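Local coordinates for protein 3,4-dihydroxy-2-butanone 4-phosphate synthase (Candida albicans, PDB 1TKS) that catalyses the conversion of D-ribulose 5-phosphate to formate and 3,4-dihydroxy-2-butanone 4-phosphate, a step of riboflavin biosynthesis, at residues E19-E27 and G189-Q197; T90-T98 and L108-S118. All blocks are in the same frame, centred on the assembly; numbering follows the deposited sequence.

Contact 1 and contact 2 lie on opposite sides of the chain's centre, with their own centres about 27 Å apart and their nearest atoms about 9 Å apart, and they share no helix or strand. Contact 1 pairs the first strand, 21-24, with the late strand 191-194 along one edge of a four-stranded mixed sheet, 191-194 being the outermost strand within this chain; its middle is buried and its ends are wet. Contact 2 is local and partly buried, setting the short strand 91-93 across helix 103-114. Regular backbone hydrogen bonds hold the first, whereas in the second a threonine hydroxyl and a serine lying over a phenyl ring do the work.

Contact 1: residues E19-E27 and G189-Q197; sequences EFLIVMDDE and GIKIININQ
Gly-189 O meets Glu-19 through water 2, which donates to both Gly-189 O and Glu-19 OE2. Ile-190 then turns CG2 toward 19-27, 3.7 Å from Ile-22 CG1, the two side chains nearly perpendicular. Lys-191 opens the parallel pairing: its O receives Ile-22 N at 2.9 Å in a nearly straight bond (174°), while water 1 joins its N to Phe-20 O. Its ammonium reaches the Glu-19 carboxylate through waters 3 and 4; Lys-191 NZ and Glu-19 OE2 stay 5.1 Å apart.

Ile-192 runs beside Ile-22 in the same direction, on the face of the sheet that helix 178-188 covers through Cys-181. Ile-193 gives its N to Ile-22 O and takes Met-24 N on its own O. Its CG1 sits between backbone N and carbonyl carbon (chi1 58°), which carries CD1 to Leu-21 CD1 (4.1 Å) and Val-23 CG2 on the face toward helix 8-16.

Asn-194 is the N-cap of helix 195-203. Its OD1 accepts Gln-197 N at 2.7 Å from above the amide plane, and ND2 reaches Glu-27 OE2 through water 6. Ile-195 N continues the pairing to Met-24 O (2.9 Å), and its CG1 packs on Val-23 CG1. Asn-196 N closes the series on Asp-25 O at 3.1 Å, tilted out of the carbonyl plane.

Two N-H groups of the first helical turn are thus spent on Met-24 O at the end of the strand and on Asp-25 O just beyond it, joining helix 195-203 to 19-27. That tie lies beside the probable active site: Asp-25 OD1 is hydrogen-bonded to His-145, a likely magnesium ligand, and the Asn-196 side chain adjoins Arg-143, a likely substrate-binding residue.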
loop_
_atom_site.group_PDB
_atom_site.type_symbol
_atom_site.label_atom_id
_atom_site.label_comp_id
_atom_site.label_asym_id
_atom_site.label_seq_id
_atom_site.Cartn_x
_atom_site.Cartn_y
_atom_site.Cartn_z
ATOM N N GLU B 19 -4.345 3.250 -21.267
ATOM C CA GLU B 19 -5.304 3.912 -20.400
ATOM C C GLU B 19 -5.725 2.983 -19.283
ATOM O O GLU B 19 -5.564 1.762 -19.364
ATOM C CB GLU B 19 -6.564 4.320 -21.165
ATOM C CG GLU B 19 -6.332 5.160 -22.395
ATOM C CD GLU B 19 -7.630 5.638 -23.011
ATOM O OE1 GLU B 19 -7.652 5.871 -24.238
ATOM O OE2 GLU B 19 -8.627 5.789 -22.268
ATOM N N PHE B 20 -6.266 3.589 -18.238
ATOM C CA PHE B 20 -6.781 2.856 -17.099
ATOM C C PHE B 20 -8.206 2.473 -17.463
ATOM O O PHE B 20 -8.812 3.056 -18.367
ATOM C CB PHE B 20 -6.862 3.756 -15.866
ATOM C CG PHE B 20 -5.599 3.844 -15.076
ATOM C CD1 PHE B 20 -4.846 5.014 -15.062
ATOM C CD2 PHE B 20 -5.178 2.766 -14.305
ATOM C CE1 PHE B 20 -3.694 5.107 -14.280
ATOM C CE2 PHE B 20 -4.030 2.853 -13.524
ATOM C CZ PHE B 20 -3.286 4.025 -13.512
ATOM N N LEU B 21 -8.725 1.485 -16.754
ATOM C CA LEU B 21 -10.102 1.058 -16.901
ATOM C C LEU B 21 -10.593 0.890 -15.472
ATOM O O LEU B 21 -9.849 0.430 -14.607
ATOM C CB LEU B 21 -10.217 -0.278 -17.642
ATOM C CG LEU B 21 -10.041 -0.250 -19.158
ATOM C CD1 LEU B 21 -10.147 -1.668 -19.708
ATOM C CD2 LEU B 21 -11.103 0.639 -19.790
ATOM N N ILE B 22 -11.823 1.316 -15.213
ATOM C CA ILE B 22 -12.418 1.145 -13.899
ATOM C C ILE B 22 -13.140 -0.181 -14.061
ATOM O O ILE B 22 -13.923 -0.358 -14.994
ATOM C CB ILE B 22 -13.423 2.263 -13.575
ATOM C CG1 ILE B 22 -12.681 3.593 -13.453
ATOM C CG2 ILE B 22 -14.161 1.944 -12.274
ATOM C CD1 ILE B 22 -13.584 4.816 -13.424
ATOM N N VAL B 23 -12.859 -1.118 -13.165
ATOM C CA VAL B 23 -13.453 -2.442 -13.249
ATOM C C VAL B 23 -14.302 -2.814 -12.034
ATOM O O VAL B 23 -13.829 -2.751 -10.903
ATOM C CB VAL B 23 -12.335 -3.498 -13.439
ATOM C CG1 VAL B 23 -12.924 -4.885 -13.527
ATOM C CG2 VAL B 23 -11.535 -3.181 -14.702
ATOM N N MET B 24 -15.557 -3.192 -12.284
ATOM C CA MET B 24 -16.493 -3.609 -11.234
ATOM C C MET B 24 -16.723 -5.105 -11.457
ATOM O O MET B 24 -16.404 -5.627 -12.527
ATOM C CB MET B 24 -17.852 -2.916 -11.379
ATOM C CG MET B 24 -17.841 -1.518 -11.900
ATOM S SD MET B 24 -16.903 -0.388 -10.830
ATOM C CE MET B 24 -18.058 -0.070 -9.571
ATOM N N ASP B 25 -17.258 -5.796 -10.456
ATOM C CA ASP B 25 -17.548 -7.224 -10.594
ATOM C C ASP B 25 -18.659 -7.444 -11.614
ATOM O O ASP B 25 -18.552 -8.301 -12.490
ATOM C CB ASP B 25 -17.992 -7.825 -9.261
ATOM C CG ASP B 25 -16.840 -8.058 -8.317
ATOM O OD1 ASP B 25 -15.728 -8.346 -8.800
ATOM O OD2 ASP B 25 -17.053 -7.974 -7.090
ATOM N N ASP B 26 -19.741 -6.688 -11.470
ATOM C CA ASP B 26 -20.863 -6.776 -12.394
ATOM C C ASP B 26 -21.594 -5.440 -12.424
ATOM O O ASP B 26 -20.990 -4.407 -12.143
ATOM C CB ASP B 26 -21.802 -7.944 -12.032
ATOM C CG ASP B 26 -22.312 -7.900 -10.597
ATOM O OD1 ASP B 26 -22.674 -8.984 -10.095
ATOM O OD2 ASP B 26 -22.367 -6.818 -9.984
ATOM N N GLU B 27 -22.874 -5.444 -12.770
ATOM C CA GLU B 27 -23.610 -4.190 -12.854
ATOM C C GLU B 27 -24.169 -3.638 -11.544
ATOM O O GLU B 27 -24.678 -2.521 -11.521
ATOM C CB GLU B 27 -24.760 -4.324 -13.860
ATOM C CG GLU B 27 -24.346 -4.807 -15.241
ATOM C CD GLU B 27 -25.437 -4.609 -16.276
ATOM O OE1 GLU B 27 -26.616 -4.478 -15.884
ATOM O OE2 GLU B 27 -25.124 -4.592 -17.486
ATOM N N GLY B 189 -12.088 10.945 -17.603
ATOM C CA GLY B 189 -12.145 10.344 -18.921
ATOM C C GLY B 189 -11.667 8.906 -18.932
ATOM O O GLY B 189 -10.889 8.501 -19.799
ATOM N N ILE B 190 -12.133 8.132 -17.958
ATOM C CA ILE B 190 -11.765 6.727 -17.851
ATOM C C ILE B 190 -12.994 5.854 -18.072
ATOM O O ILE B 190 -14.041 6.067 -17.458
ATOM C CB ILE B 190 -11.158 6.417 -16.466
ATOM C CG1 ILE B 190 -9.889 7.249 -16.269
ATOM C CG2 ILE B 190 -10.840 4.924 -16.348
ATOM C CD1 ILE B 190 -9.268 7.119 -14.879
ATOM N N LYS B 191 -12.855 4.881 -18.968
ATOM C CA LYS B 191 -13.933 3.959 -19.303
ATOM C C LYS B 191 -14.157 2.949 -18.185
ATOM O O LYS B 191 -13.226 2.581 -17.468
ATOM C CB LYS B 191 -13.602 3.230 -20.608
ATOM C CG LYS B 191 -13.705 4.110 -21.854
ATOM C CD LYS B 191 -12.970 3.477 -23.028
ATOM C CE LYS B 191 -13.386 4.094 -24.356
ATOM N NZ LYS B 191 -13.263 5.580 -24.360
ATOM N N ILE B 192 -15.398 2.491 -18.055
ATOM C CA ILE B 192 -15.771 1.544 -17.008
ATOM C C ILE B 192 -16.329 0.255 -17.598
ATOM O O ILE B 192 -17.108 0.289 -18.546
ATOM C CB ILE B 192 -16.854 2.154 -16.088
ATOM C CG1 ILE B 192 -16.394 3.523 -15.583
ATOM C CG2 ILE B 192 -17.152 1.210 -14.923
ATOM C CD1 ILE B 192 -17.471 4.286 -14.850
ATOM N N ILE B 193 -15.917 -0.880 -17.043
ATOM C CA ILE B 193 -16.405 -2.181 -17.495
ATOM C C ILE B 193 -16.647 -3.048 -16.264
ATOM O O ILE B 193 -16.322 -2.648 -15.146
ATOM C CB ILE B 193 -15.369 -2.931 -18.385
ATOM C CG1 ILE B 193 -14.054 -3.121 -17.622
ATOM C CG2 ILE B 193 -15.120 -2.164 -19.677
ATOM C CD1 ILE B 193 -13.128 -4.153 -18.243
ATOM N N ASN B 194 -17.235 -4.222 -16.456
ATOM C CA ASN B 194 -17.425 -5.130 -15.338
ATOM C C ASN B 194 -17.017 -6.533 -15.778
ATOM O O ASN B 194 -17.019 -6.844 -16.972
ATOM C CB ASN B 194 -18.863 -5.060 -14.775
ATOM C CG ASN B 194 -19.923 -5.540 -15.747
ATOM O OD1 ASN B 194 -20.096 -6.740 -15.952
ATOM N ND2 ASN B 194 -20.652 -4.598 -16.340
ATOM N N ILE B 195 -16.625 -7.360 -14.814
ATOM C CA ILE B 195 -16.159 -8.712 -15.106
ATOM C C ILE B 195 -17.196 -9.602 -15.761
ATOM O O ILE B 195 -16.866 -10.388 -16.642
ATOM C CB ILE B 195 -15.625 -9.390 -13.832
ATOM C CG1 ILE B 195 -14.409 -8.611 -13.323
ATOM C CG2 ILE B 195 -15.260 -10.844 -14.121
ATOM C CD1 ILE B 195 -13.864 -9.097 -11.994
ATOM N N ASN B 196 -18.445 -9.491 -15.325
ATOM C CA ASN B 196 -19.508 -10.290 -15.913
ATOM C C ASN B 196 -19.558 -9.986 -17.403
ATOM O O ASN B 196 -19.680 -10.879 -18.242
ATOM C CB ASN B 196 -20.847 -9.937 -15.273
ATOM C CG ASN B 196 -21.367 -11.036 -14.383
ATOM O OD1 ASN B 196 -20.783 -11.342 -13.343
ATOM N ND2 ASN B 196 -22.470 -11.648 -14.792
ATOM N N GLN B 197 -19.459 -8.701 -17.713
ATOM C CA GLN B 197 -19.483 -8.216 -19.083
ATOM C C GLN B 197 -18.309 -8.803 -19.866
ATOM O O GLN B 197 -18.448 -9.184 -21.028
ATOM C CB GLN B 197 -19.401 -6.689 -19.062
ATOM C CG GLN B 197 -19.595 -6.018 -20.396
ATOM C CD GLN B 197 -19.123 -4.574 -20.386
ATOM O OE1 GLN B 197 -19.366 -3.828 -21.334
ATOM N NE2 GLN B 197 -18.436 -4.177 -19.318
HETATM O O HOH W 1 -10.351 4.335 -20.248
HETATM O O HOH W 2 -8.350 7.369 -20.049
HETATM O O HOH W 3 -11.249 6.878 -22.806
HETATM O O HOH W 4 -10.601 5.165 -25.525
HETATM O O HOH W 5 -18.457 -11.301 -12.155
HETATM O O HOH W 6 -22.809 -5.066 -18.397
#

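Contact 2: residues T90-T98 and L108-S118; sequences TCDFAEGTT and LTTRSLANPNS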
loop_
_atom_site.group_PDB
_atom_site.type_symbol
_atom_site.label_atom_id
_atom_site.label_comp_id
_atom_site.label_asym_id
_atom_site.label_seq_id
_atom_site.Cartn_x
_atom_site.Cartn_y
_atom_site.Cartn_z
ATOM N N THR B 90 6.756 -9.852 -1.774
ATOM C CA THR B 90 6.845 -8.548 -2.423
ATOM C C THR B 90 8.210 -8.365 -3.071
ATOM O O THR B 90 9.144 -9.105 -2.771
ATOM C CB THR B 90 6.607 -7.416 -1.421
ATOM O OG1 THR B 90 7.540 -7.531 -0.341
ATOM C CG2 THR B 90 5.189 -7.488 -0.874
ATOM N N CYS B 91 8.334 -7.365 -3.940
ATOM C CA CYS B 91 9.595 -7.136 -4.629
ATOM C C CYS B 91 9.765 -5.724 -5.184
ATOM O O CYS B 91 8.799 -4.969 -5.337
ATOM C CB CYS B 91 9.732 -8.129 -5.788
ATOM S SG CYS B 91 8.544 -7.814 -7.135
ATOM N N ASP B 92 11.021 -5.393 -5.474
ATOM C CA ASP B 92 11.436 -4.119 -6.060
ATOM C C ASP B 92 12.436 -4.470 -7.156
ATOM O O ASP B 92 13.268 -5.362 -6.978
ATOM C CB ASP B 92 12.186 -3.249 -5.045
ATOM C CG ASP B 92 11.273 -2.567 -4.050
ATOM O OD1 ASP B 92 11.759 -2.274 -2.942
ATOM O OD2 ASP B 92 10.098 -2.316 -4.375
ATOM N N PHE B 93 12.359 -3.780 -8.286
ATOM C CA PHE B 93 13.319 -4.014 -9.358
ATOM C C PHE B 93 14.578 -3.333 -8.831
ATOM O O PHE B 93 14.540 -2.163 -8.450
ATOM C CB PHE B 93 12.865 -3.334 -10.647
ATOM C CG PHE B 93 13.705 -3.673 -11.842
ATOM C CD1 PHE B 93 13.752 -4.976 -12.325
ATOM C CD2 PHE B 93 14.430 -2.686 -12.500
ATOM C CE1 PHE B 93 14.503 -5.292 -13.455
ATOM C CE2 PHE B 93 15.188 -2.991 -13.634
ATOM C CZ PHE B 93 15.222 -4.298 -14.109
ATOM N N ALA B 94 15.686 -4.063 -8.804
ATOM C CA ALA B 94 16.944 -3.543 -8.277
ATOM C C ALA B 94 17.520 -2.317 -8.981
ATOM O O ALA B 94 17.621 -1.244 -8.386
ATOM C CB ALA B 94 17.985 -4.654 -8.256
ATOM N N GLU B 95 17.898 -2.474 -10.244
ATOM C CA GLU B 95 18.501 -1.373 -10.984
ATOM C C GLU B 95 17.541 -0.266 -11.395
ATOM O O GLU B 95 16.595 -0.481 -12.154
ATOM C CB GLU B 95 19.242 -1.918 -12.209
ATOM C CG GLU B 95 19.900 -0.862 -13.083
ATOM C CD GLU B 95 20.767 -1.469 -14.171
ATOM O OE1 GLU B 95 21.926 -1.827 -13.877
ATOM O OE2 GLU B 95 20.283 -1.601 -15.313
ATOM N N GLY B 96 17.796 0.932 -10.884
ATOM C CA GLY B 96 16.947 2.056 -11.217
ATOM C C GLY B 96 16.088 2.523 -10.061
ATOM O O GLY B 96 15.443 3.563 -10.165
ATOM N N THR B 97 16.056 1.767 -8.968
ATOM C CA THR B 97 15.262 2.185 -7.813
ATOM C C THR B 97 16.129 2.472 -6.603
ATOM O O THR B 97 17.278 2.033 -6.522
ATOM C CB THR B 97 14.216 1.125 -7.377
ATOM O OG1 THR B 97 14.883 -0.066 -6.937
ATOM C CG2 THR B 97 13.269 0.806 -8.517
ATOM N N THR B 98 15.557 3.220 -5.668
ATOM C CA THR B 98 16.230 3.572 -4.428
ATOM C C THR B 98 15.347 3.169 -3.248
ATOM O O THR B 98 15.557 2.113 -2.650
ATOM C CB THR B 98 16.536 5.087 -4.360
ATOM O OG1 THR B 98 15.351 5.835 -4.661
ATOM C CG2 THR B 98 17.629 5.452 -5.356
ATOM N N LEU B 108 8.478 1.464 -12.271
ATOM C CA LEU B 108 9.584 0.740 -12.895
ATOM C C LEU B 108 9.512 -0.740 -12.550
ATOM O O LEU B 108 9.700 -1.596 -13.413
ATOM C CB LEU B 108 10.934 1.317 -12.440
ATOM C CG LEU B 108 12.235 0.620 -12.867
ATOM C CD1 LEU B 108 12.281 0.468 -14.384
ATOM C CD2 LEU B 108 13.440 1.432 -12.383
ATOM N N THR B 109 9.237 -1.045 -11.288
ATOM C CA THR B 109 9.140 -2.434 -10.869
ATOM C C THR B 109 7.984 -3.123 -11.591
ATOM O O THR B 109 8.114 -4.260 -12.047
ATOM C CB THR B 109 8.935 -2.538 -9.349
ATOM O OG1 THR B 109 10.110 -2.058 -8.684
ATOM C CG2 THR B 109 8.673 -3.979 -8.933
ATOM N N THR B 110 6.857 -2.428 -11.702
ATOM C CA THR B 110 5.691 -2.988 -12.368
ATOM C C THR B 110 5.976 -3.298 -13.840
ATOM O O THR B 110 5.634 -4.378 -14.328
ATOM C CB THR B 110 4.486 -2.033 -12.249
ATOM O OG1 THR B 110 4.171 -1.856 -10.861
ATOM C CG2 THR B 110 3.274 -2.604 -12.963
ATOM N N ARG B 111 6.611 -2.366 -14.546
ATOM C CA ARG B 111 6.926 -2.584 -15.954
ATOM C C ARG B 111 7.918 -3.741 -16.078
ATOM O O ARG B 111 7.842 -4.545 -17.013
ATOM C CB ARG B 111 7.523 -1.318 -16.583
ATOM C CG ARG B 111 6.580 -0.110 -16.629
ATOM C CD ARG B 111 7.103 0.971 -17.577
ATOM N NE ARG B 111 8.447 1.425 -17.216
ATOM C CZ ARG B 111 8.712 2.331 -16.279
ATOM N NH1 ARG B 111 7.725 2.901 -15.594
ATOM N NH2 ARG B 111 9.971 2.658 -16.014
ATOM N N SER B 112 8.841 -3.824 -15.126
ATOM C CA SER B 112 9.850 -4.875 -15.132
ATOM C C SER B 112 9.236 -6.255 -14.924
ATOM O O SER B 112 9.714 -7.244 -15.483
ATOM C CB SER B 112 10.904 -4.589 -14.061
ATOM O OG SER B 112 11.571 -3.365 -14.336
ATOM N N LEU B 113 8.177 -6.338 -14.128
ATOM C CA LEU B 113 7.549 -7.636 -13.922
ATOM C C LEU B 113 6.895 -8.096 -15.219
ATOM O O LEU B 113 6.768 -9.293 -15.469
ATOM C CB LEU B 113 6.516 -7.563 -12.792
ATOM C CG LEU B 113 7.124 -7.389 -11.393
ATOM C CD1 LEU B 113 6.070 -6.889 -10.421
ATOM C CD2 LEU B 113 7.718 -8.712 -10.922
ATOM N N ALA B 114 6.489 -7.146 -16.057
ATOM C CA ALA B 114 5.857 -7.508 -17.322
ATOM C C ALA B 114 6.886 -7.813 -18.416
ATOM O O ALA B 114 6.626 -8.621 -19.305
ATOM C CB ALA B 114 4.924 -6.392 -17.780
ATOM N N ASN B 115 8.053 -7.176 -18.338
ATOM C CA ASN B 115 9.109 -7.358 -19.340
ATOM C C ASN B 115 9.596 -8.802 -19.457
ATOM O O ASN B 115 10.119 -9.369 -18.502
ATOM C CB ASN B 115 10.299 -6.448 -19.018
ATOM C CG ASN B 115 11.218 -6.247 -20.208
ATOM O OD1 ASN B 115 11.566 -7.199 -20.907
ATOM N ND2 ASN B 115 11.624 -5.004 -20.438
ATOM N N PRO B 116 9.442 -9.410 -20.646
ATOM C CA PRO B 116 9.861 -10.793 -20.902
ATOM C C PRO B 116 11.346 -11.049 -20.675
ATOM O O PRO B 116 11.754 -12.183 -20.433
ATOM C CB PRO B 116 9.478 -11.014 -22.366
ATOM C CG PRO B 116 8.363 -10.062 -22.586
ATOM C CD PRO B 116 8.813 -8.830 -21.844
ATOM N N ASN B 117 12.155 -9.998 -20.757
ATOM C CA ASN B 117 13.592 -10.150 -20.574
ATOM C C ASN B 117 14.025 -10.110 -19.113
ATOM O O ASN B 117 15.178 -10.406 -18.799
ATOM C CB ASN B 117 14.340 -9.073 -21.364
ATOM C CG ASN B 117 14.053 -9.139 -22.850
ATOM O OD1 ASN B 117 14.192 -10.192 -23.474
ATOM N ND2 ASN B 117 13.650 -8.013 -23.428
ATOM N N SER B 118 13.111 -9.750 -18.218
ATOM C CA SER B 118 13.452 -9.694 -16.805
ATOM C C SER B 118 13.800 -11.068 -16.271
ATOM O O SER B 118 13.227 -12.077 -16.689
ATOM C CB SER B 118 12.300 -9.107 -15.989
ATOM O OG SER B 118 12.133 -7.736 -16.281
HETATM O O HOH W 7 9.270 -0.729 -6.499
#
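Thr-109 OG1 accepts Phe-93 N in the hydrogen bond that joins strand 91-93 to helix 103-114, 2.9 Å long and nearly straight at 170°. OG1 stands beside its own backbone N (chi1 -66°), leaving CG2 to rest 3.7 Å from Cys-91 O. The same hydroxyl bonds Asp-105 O one helical turn back, and water 7 links it to Asp-92 OD2, whose protein partner is His-128 N.

Contacts over one face of the Phe-93 ring form the second link. With CG anti to the backbone N (chi1 -173°), the phenyl is carried to the side of the helix that bears Ser-112: Ser-112 OG sits 3.2 Å above the ring plane over its centre, and CB makes a CH-pi contact. Phe-123 of the adjoining strand meets this ring edge-to-face.

Hydroxyl bonds inside each segment fix the groups that touch. Ser-112 OG donates to Leu-108 O, which also takes Ser-112 N from the opposite face of its carbonyl plane; Ser-118 OG donates to Ser-112 O (2.6 Å), folding the chain after the helix back toward the ring. Thr-97 OG1 donates to Phe-93 O across the type II turn 94-97.

Van der Waals contacts fill in around them. Leu-108 CG meets Phe-93 CD2 at 4.0 Å, Leu-108 CD2 rests against the Gly-96 backbone, 3.7 Å from Gly-96 O, and Leu-113 CD2 touches Cys-91 SG.

With the Ser-112 hydroxyl proton given to Leu-108 O, the oxygen over the ring is better read as a packing contact than as an OH-pi bond.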